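Side-chain contacts in 5-carboxyvanillate decarboxylase (Sphingomonas paucimobilis, PDB 4L6D), which probably catalyses the metal-dependent, non-oxidative decarboxylation of 5-carboxyvanillate to vanillate, using a manganese site in an amidohydrolase-type barrel: residues 21-26 and 31-36; 144-149 and 199-204. All coordinates share one frame; numbering follows the deposited sequence.

Interaction 1. Residues 21-26 and 31-36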
# COMPACT_ATOMS: atom_id res chain seq x y z
N ARG A 21 -16.00 -0.39 -26.50
CA ARG A 21 -17.37 -0.89 -26.60
C ARG A 21 -17.37 -2.34 -27.11
O ARG A 21 -18.02 -3.21 -26.53
CB ARG A 21 -18.23 -0.02 -27.53
CG ARG A 21 -18.59 1.35 -26.95
CD ARG A 21 -19.94 1.83 -27.52
NE ARG A 21 -20.32 3.15 -27.03
CZ ARG A 21 -20.15 4.28 -27.71
NH1 ARG A 21 -19.61 4.24 -28.92
NH2 ARG A 21 -20.52 5.44 -27.19
N ALA A 22 -16.64 -2.59 -28.19
CA ALA A 22 -16.53 -3.94 -28.72
C ALA A 22 -15.85 -4.87 -27.71
O ALA A 22 -16.30 -6.00 -27.49
CB ALA A 22 -15.79 -3.95 -30.05
N HIS A 23 -14.78 -4.40 -27.08
CA HIS A 23 -14.08 -5.23 -26.11
C HIS A 23 -14.97 -5.63 -24.94
O HIS A 23 -14.84 -6.74 -24.40
CB HIS A 23 -12.83 -4.54 -25.58
CG HIS A 23 -11.85 -5.50 -25.00
ND1 HIS A 23 -10.99 -6.24 -25.78
CD2 HIS A 23 -11.64 -5.90 -23.72
CE1 HIS A 23 -10.26 -7.02 -25.00
NE2 HIS A 23 -10.63 -6.83 -23.75
N SER A 24 -15.88 -4.72 -24.55
CA SER A 24 -16.76 -4.94 -23.41
C SER A 24 -17.65 -6.17 -23.56
O SER A 24 -18.16 -6.68 -22.56
CB SER A 24 -17.64 -3.70 -23.15
OG SER A 24 -18.74 -3.64 -24.06
N ARG A 25 -17.84 -6.62 -24.80
CA ARG A 25 -18.72 -7.76 -25.09
C ARG A 25 -17.98 -9.09 -25.05
O ARG A 25 -18.61 -10.15 -25.14
CB ARG A 25 -19.38 -7.58 -26.46
CG ARG A 25 -20.13 -6.26 -26.59
CD ARG A 25 -20.67 -6.03 -28.00
NE ARG A 25 -21.27 -4.71 -28.08
CZ ARG A 25 -20.99 -3.81 -29.02
NH1 ARG A 25 -20.13 -4.11 -29.99
NH2 ARG A 25 -21.57 -2.62 -28.99
N THR A 26 -16.66 -9.04 -24.91
CA THR A 26 -15.85 -10.26 -24.95
C THR A 26 -15.74 -10.94 -23.59
O THR A 26 -16.20 -10.40 -22.58
CB THR A 26 -14.43 -10.01 -25.49
OG1 THR A 26 -13.70 -9.22 -24.54
CG2 THR A 26 -14.49 -9.28 -26.83
N LEU A 31 -9.58 -7.81 -14.62
CA LEU A 31 -10.38 -7.09 -13.64
C LEU A 31 -10.81 -5.71 -14.16
O LEU A 31 -11.77 -5.14 -13.66
CB LEU A 31 -9.66 -6.99 -12.29
CG LEU A 31 -10.47 -6.51 -11.09
CD1 LEU A 31 -11.56 -7.49 -10.71
CD2 LEU A 31 -9.53 -6.30 -9.91
N ASP A 32 -10.11 -5.20 -15.17
CA ASP A 32 -10.53 -3.94 -15.79
C ASP A 32 -11.88 -4.05 -16.48
O ASP A 32 -12.47 -3.03 -16.81
CB ASP A 32 -9.50 -3.42 -16.77
CG ASP A 32 -8.28 -2.88 -16.07
OD1 ASP A 32 -8.37 -1.78 -15.46
OD2 ASP A 32 -7.25 -3.56 -16.10
N MET A 33 -12.35 -5.27 -16.73
CA MET A 33 -13.66 -5.43 -17.37
C MET A 33 -14.81 -4.86 -16.54
O MET A 33 -15.87 -4.55 -17.09
CB MET A 33 -13.93 -6.89 -17.75
CG MET A 33 -13.02 -7.39 -18.87
SD MET A 33 -13.29 -6.58 -20.47
CE MET A 33 -14.81 -7.39 -20.98
N ILE A 34 -14.61 -4.70 -15.23
CA ILE A 34 -15.62 -4.06 -14.40
C ILE A 34 -15.81 -2.61 -14.84
O ILE A 34 -16.91 -2.21 -15.20
CB ILE A 34 -15.29 -4.17 -12.89
CG1 ILE A 34 -15.30 -5.63 -12.44
CG2 ILE A 34 -16.28 -3.35 -12.07
CD1 ILE A 34 -14.86 -5.87 -10.99
N LEU A 35 -14.73 -1.83 -14.83
CA LEU A 35 -14.74 -0.47 -15.37
C LEU A 35 -15.23 -0.45 -16.82
O LEU A 35 -16.08 0.38 -17.18
CB LEU A 35 -13.32 0.11 -15.34
CG LEU A 35 -13.09 1.39 -16.15
CD1 LEU A 35 -13.77 2.55 -15.46
CD2 LEU A 35 -11.61 1.65 -16.34
N VAL A 36 -14.70 -1.34 -17.65
CA VAL A 36 -14.99 -1.27 -19.08
C VAL A 36 -16.48 -1.49 -19.36
O VAL A 36 -17.08 -0.77 -20.15
CB VAL A 36 -14.07 -2.21 -19.90
CG1 VAL A 36 -14.54 -2.30 -21.34
CG2 VAL A 36 -12.63 -1.70 -19.83
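Met33 lays its thioether end against the type I turn that follows helix 14-23, its SD 3.7 Å from CD2 of His23. This is a helix-loop-helix excursion following the first strand of the amidohydrolase TIM barrel, and the contact joins the C-terminal part of helix 14-23 and its turn to the beginning of helix 33-40. The sulfur comes in at the rim of the imidazole, 4.7 Å from the ring centroid and 74° off the ring normal, in an edge-on sulfur-aromatic contact. Bends at chi2 and chi3 (-66° and -76°) fold the Met33 chain across the turn His23-Thr26, bringing CE within 3.5 Å of His23 O and 3.7 Å of Thr26 O. That His23 carbonyl accepts from N and OG1 of Thr26, which fixes the oxygen the methyl touches. Thr26 OG1 sits over the centre of one ring face, and NE2 is hydrogen-bonded to Asp28 of the connecting loop. A second, purely apolar patch lies where the backbones come closest, with Val36 CG1 3.9 Å from Ser24 CB. The hydroxyl on that same CB turns back along its own segment, OG donating to Arg21 O at 2.6 Å.

Interaction 2. Residues 144-149 and 199-204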
# COMPACT_ATOMS: atom_id res chain seq x y z
N ASN A 144 -0.82 2.69 -18.28
CA ASN A 144 -1.67 2.30 -17.14
C ASN A 144 -1.23 1.00 -16.51
O ASN A 144 -1.63 -0.08 -16.95
CB ASN A 144 -3.13 2.24 -17.58
CG ASN A 144 -3.54 3.49 -18.30
OD1 ASN A 144 -3.72 4.54 -17.67
ND2 ASN A 144 -3.62 3.42 -19.63
N SER A 145 -0.44 1.12 -15.44
CA SER A 145 0.24 0.01 -14.78
C SER A 145 0.53 -1.18 -15.72
O SER A 145 1.13 -0.96 -16.77
CB SER A 145 -0.48 -0.39 -13.50
OG SER A 145 0.43 -1.07 -12.65
N HIS A 146 0.09 -2.38 -15.38
CA HIS A 146 0.54 -3.59 -16.07
C HIS A 146 0.12 -3.69 -17.53
O HIS A 146 -0.84 -3.07 -17.96
CB HIS A 146 0.07 -4.85 -15.32
CG HIS A 146 -1.35 -5.25 -15.62
ND1 HIS A 146 -1.68 -6.05 -16.69
CD2 HIS A 146 -2.51 -4.97 -14.98
CE1 HIS A 146 -2.99 -6.25 -16.69
NE2 HIS A 146 -3.52 -5.60 -15.67
N THR A 147 0.88 -4.47 -18.30
CA THR A 147 0.43 -4.91 -19.61
C THR A 147 0.57 -6.42 -19.69
O THR A 147 1.62 -6.97 -19.34
CB THR A 147 1.23 -4.25 -20.76
OG1 THR A 147 1.12 -2.83 -20.65
CG2 THR A 147 0.68 -4.69 -22.13
N ASN A 148 -0.49 -7.08 -20.13
CA ASN A 148 -0.51 -8.54 -20.25
C ASN A 148 -0.19 -9.24 -18.93
O ASN A 148 0.36 -10.33 -18.91
CB ASN A 148 0.42 -9.01 -21.38
CG ASN A 148 0.01 -8.47 -22.74
OD1 ASN A 148 -1.17 -8.25 -23.00
ND2 ASN A 148 0.99 -8.27 -23.61
N ASP A 149 -0.55 -8.57 -17.84
CA ASP A 149 -0.37 -9.09 -16.49
C ASP A 149 1.09 -9.28 -16.13
O ASP A 149 1.44 -10.12 -15.30
CB ASP A 149 -1.19 -10.37 -16.31
CG ASP A 149 -2.64 -10.13 -16.61
OD1 ASP A 149 -3.28 -9.40 -15.83
OD2 ASP A 149 -3.13 -10.63 -17.66
N GLY A 199 -4.24 1.56 -6.21
CA GLY A 199 -3.01 1.89 -5.51
C GLY A 199 -2.11 0.70 -5.28
O GLY A 199 -0.89 0.81 -5.39
N ILE A 200 -2.70 -0.44 -4.96
CA ILE A 200 -1.91 -1.65 -4.74
C ILE A 200 -1.25 -2.12 -6.04
O ILE A 200 -0.05 -2.44 -6.06
CB ILE A 200 -2.76 -2.77 -4.15
CG1 ILE A 200 -3.38 -2.35 -2.81
CG2 ILE A 200 -1.92 -4.03 -3.98
CD1 ILE A 200 -2.36 -1.89 -1.78
N GLU A 201 -2.02 -2.15 -7.12
CA GLU A 201 -1.51 -2.53 -8.43
C GLU A 201 -0.35 -1.64 -8.89
O GLU A 201 0.71 -2.15 -9.28
CB GLU A 201 -2.68 -2.48 -9.44
CG GLU A 201 -2.29 -2.36 -10.91
CD GLU A 201 -1.56 -3.57 -11.45
OE1 GLU A 201 -1.68 -4.68 -10.88
OE2 GLU A 201 -0.86 -3.39 -12.47
N THR A 202 -0.54 -0.32 -8.80
CA THR A 202 0.40 0.63 -9.36
C THR A 202 1.67 0.73 -8.51
O THR A 202 2.78 0.76 -9.05
CB THR A 202 -0.26 2.01 -9.52
OG1 THR A 202 -1.50 1.84 -10.21
CG2 THR A 202 0.62 2.94 -10.35
N SER A 203 1.50 0.77 -7.19
CA SER A 203 2.66 0.82 -6.30
C SER A 203 3.49 -0.44 -6.41
O SER A 203 4.71 -0.38 -6.39
CB SER A 203 2.26 1.07 -4.84
OG SER A 203 1.42 0.04 -4.34
N THR A 204 2.83 -1.60 -6.52
CA THR A 204 3.58 -2.85 -6.63
C THR A 204 4.41 -2.90 -7.91
O THR A 204 5.55 -3.34 -7.91
CB THR A 204 2.67 -4.07 -6.48
OG1 THR A 204 2.06 -4.04 -5.18
CG2 THR A 204 3.44 -5.37 -6.64
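Glu201 reaches from helix 197-211 to the loop after strand 140-144, where its OE2 takes two hydrogen bonds from consecutive residues. Ser145 OG donates at 2.7 Å, on the anti side of the oxygen and 32° out of the carboxylate plane, while His146 N donates at 3.2 Å nearly in line with the C-O bond. With CG anti to the backbone N (chi1 159°) and a bend at chi2, the chain of Glu201 carries its carboxylate to this corner. The same oxygen lies in the plane of the His146 ring, at its edge, 3.4 Å from CD2, with ring and carboxylate planes 75° apart. The other carboxylate oxygen, Glu201 OE1, is met by Tyr151 OH and Ser179 N, and Asn205 ND2 hydrogen-bonds Ser145 OG, so the buried polar group is well supplied with partners. Around this tight knot the contact slackens: Thr202 OG1, hydrogen-bonded to Tyr198 O, comes no nearer than 4.1 Å to Ser145 CB, and the loop then runs outward to solvent-exposed Asn148. The contact thus ties the mouth of the fourth barrel strand to helix 197-211, which follows the fifth, strand 171-174, and which packs with its Ile200 against Ile200 of the second subunit.

Interaction 1 comes first along the chain, in the excursion between strands 5-11 and 71-76; interaction 2 pairs the loop after strand 140-144 with helix 197-211, beyond strand 171-174. Their centres are about 17 Å apart, yet they meet where Asp32 OD2 lies 4.3 Å from His146 NE2, a packing contact. Arg176, just past strand 171-174, bridges them further through a salt bridge to Asp32 and a hydrogen bond to His146 O. Both belong to the loops and helices that follow strands of the same parallel barrel. Leu35 in segment 31-36 touches the bound vanillate, and the side chain of Thr202 is about 9 Å from a bound manganese ion, so the two contacts lie in segments near the active site.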